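Local structure of polyketide biosynthesis 3-hydroxy-3-methylglutaryl-ACP synthase PksG (Bacillus subtilis, 4YXT) at residues E22-R27 and M364-E368. The protein catalyses the aldol condensation of an acetyl group on an acyl carrier protein with a carrier-bound beta-ketothioester intermediate during synthesis of the antibiotic bacillaene. The protein carries 1 engineered substitution. Numbering follows the deposited sequence.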
ATOM      1  N   GLU A  22     -25.386 -22.101  15.224  1.00 45.73           N
ATOM      2  CA  GLU A  22     -26.210 -21.481  16.271  1.00 46.62           C
ATOM      3  C   GLU A  22     -26.697 -20.110  15.830  1.00 45.96           C
ATOM      4  O   GLU A  22     -27.846 -19.724  16.098  1.00 46.15           O
ATOM      5  CB  GLU A  22     -25.448 -21.324  17.593  1.00 50.23           C
ATOM      6  CG  GLU A  22     -25.096 -22.626  18.315  1.00 55.43           C
ATOM      7  CD  GLU A  22     -24.151 -22.441  19.532  1.00 65.54           C
ATOM      8  OE1 GLU A  22     -23.526 -21.354  19.712  1.00 68.40           O
ATOM      9  OE2 GLU A  22     -24.016 -23.406  20.331  1.00 68.81           O
ATOM     10  N   LEU A  23     -25.823 -19.342  15.187  1.00 42.71           N
ATOM     11  CA  LEU A  23     -26.206 -17.987  14.782  1.00 40.69           C
ATOM     12  C   LEU A  23     -27.344 -18.057  13.765  1.00 35.75           C
ATOM     13  O   LEU A  23     -28.260 -17.277  13.814  1.00 32.65           O
ATOM     14  CB  LEU A  23     -25.019 -17.213  14.208  1.00 39.67           C
ATOM     15  CG  LEU A  23     -25.331 -15.803  13.730  1.00 43.04           C
ATOM     16  CD1 LEU A  23     -25.641 -14.885  14.917  1.00 46.14           C
ATOM     17  CD2 LEU A  23     -24.184 -15.259  12.889  1.00 42.55           C
ATOM     18  N   ALA A  24     -27.277 -18.998  12.848  1.00 34.90           N
ATOM     19  CA  ALA A  24     -28.303 -19.095  11.834  1.00 39.02           C
ATOM     20  C   ALA A  24     -29.688 -19.276  12.504  1.00 43.18           C
ATOM     21  O   ALA A  24     -30.659 -18.574  12.155  1.00 38.62           O
ATOM     22  CB  ALA A  24     -27.989 -20.238  10.889  1.00 37.47           C
ATOM     23  N   LYS A  25     -29.743 -20.206  13.471  1.00 45.56           N
ATOM     24  CA  LYS A  25     -30.937 -20.494  14.277  1.00 43.84           C
ATOM     25  C   LYS A  25     -31.498 -19.231  14.869  1.00 48.46           C
ATOM     26  O   LYS A  25     -32.689 -18.949  14.754  1.00 47.17           O
ATOM     27  CB  LYS A  25     -30.598 -21.443  15.438  1.00 46.81           C
ATOM     28  CG  LYS A  25     -30.837 -22.926  15.186  1.00 47.07           C
ATOM     29  CD  LYS A  25     -30.399 -23.358  13.800  1.00 48.29           C
ATOM     30  CE  LYS A  25     -30.587 -24.851  13.623  1.00 50.30           C
ATOM     31  NZ  LYS A  25     -29.618 -25.606  14.473  1.00 51.86           N
ATOM     32  N   TYR A  26     -30.628 -18.468  15.514  1.00 49.06           N
ATOM     33  CA  TYR A  26     -31.036 -17.257  16.180  1.00 46.62           C
ATOM     34  C   TYR A  26     -31.568 -16.188  15.220  1.00 46.99           C
ATOM     35  O   TYR A  26     -32.409 -15.362  15.593  1.00 49.39           O
ATOM     36  CB  TYR A  26     -29.848 -16.733  16.934  1.00 50.58           C
ATOM     37  CG  TYR A  26     -30.157 -15.651  17.925  1.00 53.30           C
ATOM     38  CD1 TYR A  26     -30.421 -15.958  19.262  1.00 52.83           C
ATOM     39  CD2 TYR A  26     -30.120 -14.314  17.542  1.00 56.45           C
ATOM     40  CE1 TYR A  26     -30.679 -14.954  20.186  1.00 56.68           C
ATOM     41  CE2 TYR A  26     -30.364 -13.296  18.453  1.00 59.12           C
ATOM     42  CZ  TYR A  26     -30.644 -13.616  19.767  1.00 59.72           C
ATOM     43  OH  TYR A  26     -30.894 -12.595  20.647  1.00 61.03           O
ATOM     44  N   ARG A  27     -31.088 -16.209  13.983  1.00 45.28           N
ATOM     45  CA  ARG A  27     -31.404 -15.184  13.003  1.00 45.72           C
ATOM     46  C   ARG A  27     -32.446 -15.667  12.005  1.00 50.61           C
ATOM     47  O   ARG A  27     -32.895 -14.889  11.165  1.00 47.88           O
ATOM     48  CB  ARG A  27     -30.134 -14.750  12.263  1.00 44.33           C
ATOM     49  CG  ARG A  27     -29.130 -14.021  13.157  1.00 42.86           C
ATOM     50  CD  ARG A  27     -29.342 -12.508  13.237  1.00 40.51           C
ATOM     51  NE  ARG A  27     -28.159 -11.813  13.773  1.00 39.09           N
ATOM     52  CZ  ARG A  27     -28.119 -11.071  14.887  1.00 44.70           C
ATOM     53  NH1 ARG A  27     -29.216 -10.860  15.618  1.00 48.24           N
ATOM     54  NH2 ARG A  27     -26.978 -10.499  15.274  1.00 41.05           N
ATOM     55  N   MET A 364     -24.560 -16.128  22.365  1.00 46.02           N
ATOM     56  CA  MET A 364     -25.331 -15.130  21.642  1.00 49.21           C
ATOM     57  C   MET A 364     -25.564 -13.864  22.455  1.00 48.58           C
ATOM     58  O   MET A 364     -25.719 -12.791  21.881  1.00 45.09           O
ATOM     59  CB  MET A 364     -26.678 -15.711  21.181  1.00 52.99           C
ATOM     60  CG  MET A 364     -26.544 -16.742  20.074  1.00 56.04           C
ATOM     61  SD  MET A 364     -25.753 -16.082  18.582  1.00 60.32           S
ATOM     62  CE  MET A 364     -25.263 -17.655  17.897  1.00 62.65           C
ATOM     63  N   GLU A 365     -25.586 -13.966  23.782  1.00 48.95           N
ATOM     64  CA  GLU A 365     -25.716 -12.762  24.578  1.00 52.47           C
ATOM     65  C   GLU A 365     -24.371 -12.027  24.513  1.00 49.68           C
ATOM     66  O   GLU A 365     -24.352 -10.818  24.310  1.00 45.78           O
ATOM     67  CB  GLU A 365     -26.190 -13.029  26.023  1.00 54.45           C
ATOM     68  CG  GLU A 365     -27.569 -12.432  26.367  1.00 63.47           C
ATOM     69  CD  GLU A 365     -28.775 -13.341  26.057  1.00 76.65           C
ATOM     70  OE1 GLU A 365     -28.566 -14.527  25.701  1.00 81.52           O
ATOM     71  OE2 GLU A 365     -29.950 -12.879  26.176  1.00 75.29           O
ATOM     72  N   GLU A 366     -23.256 -12.744  24.654  1.00 43.13           N
ATOM     73  CA  GLU A 366     -21.940 -12.084  24.520  1.00 46.25           C
ATOM     74  C   GLU A 366     -21.751 -11.428  23.144  1.00 45.29           C
ATOM     75  O   GLU A 366     -21.280 -10.298  23.044  1.00 43.95           O
ATOM     76  CB  GLU A 366     -20.794 -13.069  24.783  1.00 43.94           C
ATOM     77  CG  GLU A 366     -20.584 -13.362  26.256  1.00 41.18           C
ATOM     78  CD  GLU A 366     -19.728 -14.578  26.512  1.00 42.34           C
ATOM     79  OE1 GLU A 366     -19.831 -15.585  25.791  1.00 41.25           O
ATOM     80  OE2 GLU A 366     -18.957 -14.540  27.472  1.00 48.17           O
ATOM     81  N   TYR A 367     -22.162 -12.134  22.102  1.00 45.25           N
ATOM     82  CA  TYR A 367     -21.903 -11.714  20.743  1.00 49.65           C
ATOM     83  C   TYR A 367     -22.811 -10.534  20.331  1.00 56.15           C
ATOM     84  O   TYR A 367     -22.373  -9.615  19.627  1.00 58.57           O
ATOM     85  CB  TYR A 367     -22.037 -12.908  19.800  1.00 46.44           C
ATOM     86  CG  TYR A 367     -22.059 -12.487  18.361  1.00 51.08           C
ATOM     87  CD1 TYR A 367     -20.890 -12.050  17.718  1.00 50.56           C
ATOM     88  CD2 TYR A 367     -23.237 -12.489  17.645  1.00 47.49           C
ATOM     89  CE1 TYR A 367     -20.913 -11.639  16.404  1.00 46.02           C
ATOM     90  CE2 TYR A 367     -23.267 -12.071  16.333  1.00 51.58           C
ATOM     91  CZ  TYR A 367     -22.101 -11.644  15.720  1.00 49.06           C
ATOM     92  OH  TYR A 367     -22.156 -11.254  14.406  1.00 51.61           O
ATOM     93  N   GLU A 368     -24.055 -10.541  20.804  1.00 60.30           N
ATOM     94  CA  GLU A 368     -25.018  -9.472  20.506  1.00 61.41           C
ATOM     95  C   GLU A 368     -24.643  -8.166  21.232  1.00 61.15           C
ATOM     96  O   GLU A 368     -25.056  -7.063  20.826  1.00 52.50           O
ATOM     97  CB  GLU A 368     -26.436  -9.929  20.898  1.00 66.45           C
ATOM     98  CG  GLU A 368     -27.592  -9.156  20.267  1.00 69.70           C
ATOM     99  CD  GLU A 368     -28.022  -9.696  18.907  1.00 69.59           C
ATOM    100  OE1 GLU A 368     -28.272 -10.919  18.789  1.00 68.63           O
ATOM    101  OE2 GLU A 368     -28.128  -8.884  17.963  1.00 66.89           O
TER
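A Met-aromatic contact backed by a salt bridge joins helix 20-27 to helix 364-370, with Met364 set against Leu23 and Tyr26. Met364 SD stands above a face of the Tyr26 ring at some distance, 4.9 Å from its centroid. The Met364 chain bends at CB-CG (chi2 -59°), which turns its end toward the other helix's backbone, where CE lies 3.2 Å from Leu23 N. Leu23 CD1 touches both Met364 SD and Tyr367 CE2, each at 3.9 Å, and Leu18 of strand 16-19 touches Leu23, Met364 and Tyr367. The charged pair comes from opposite directions: Arg27 NH1 donates to the syn lone pair of Glu368 OE2 (3.3 Å), which lies in the guanidinium plane, while two further bonds, NH1 to OE1 and NH2 to OE2, are weak. With guanidinium and carboxylate planes 78° apart, this is no flat bidentate pair. Glu368 OE1 also comes within 3.2 Å of Tyr26 CE2. Arg27 NE pairs with Glu165, whose carboxylate, together with Lys42, binds Tyr367 OH. The axes of segments 22-27 and 364-368 approach to 11.9 Å, inclined by 77°, and long side chains bridge the gap, a peripheral helix-helix crossing in this thiolase-like fold, away from the residues inferred to be catalytic.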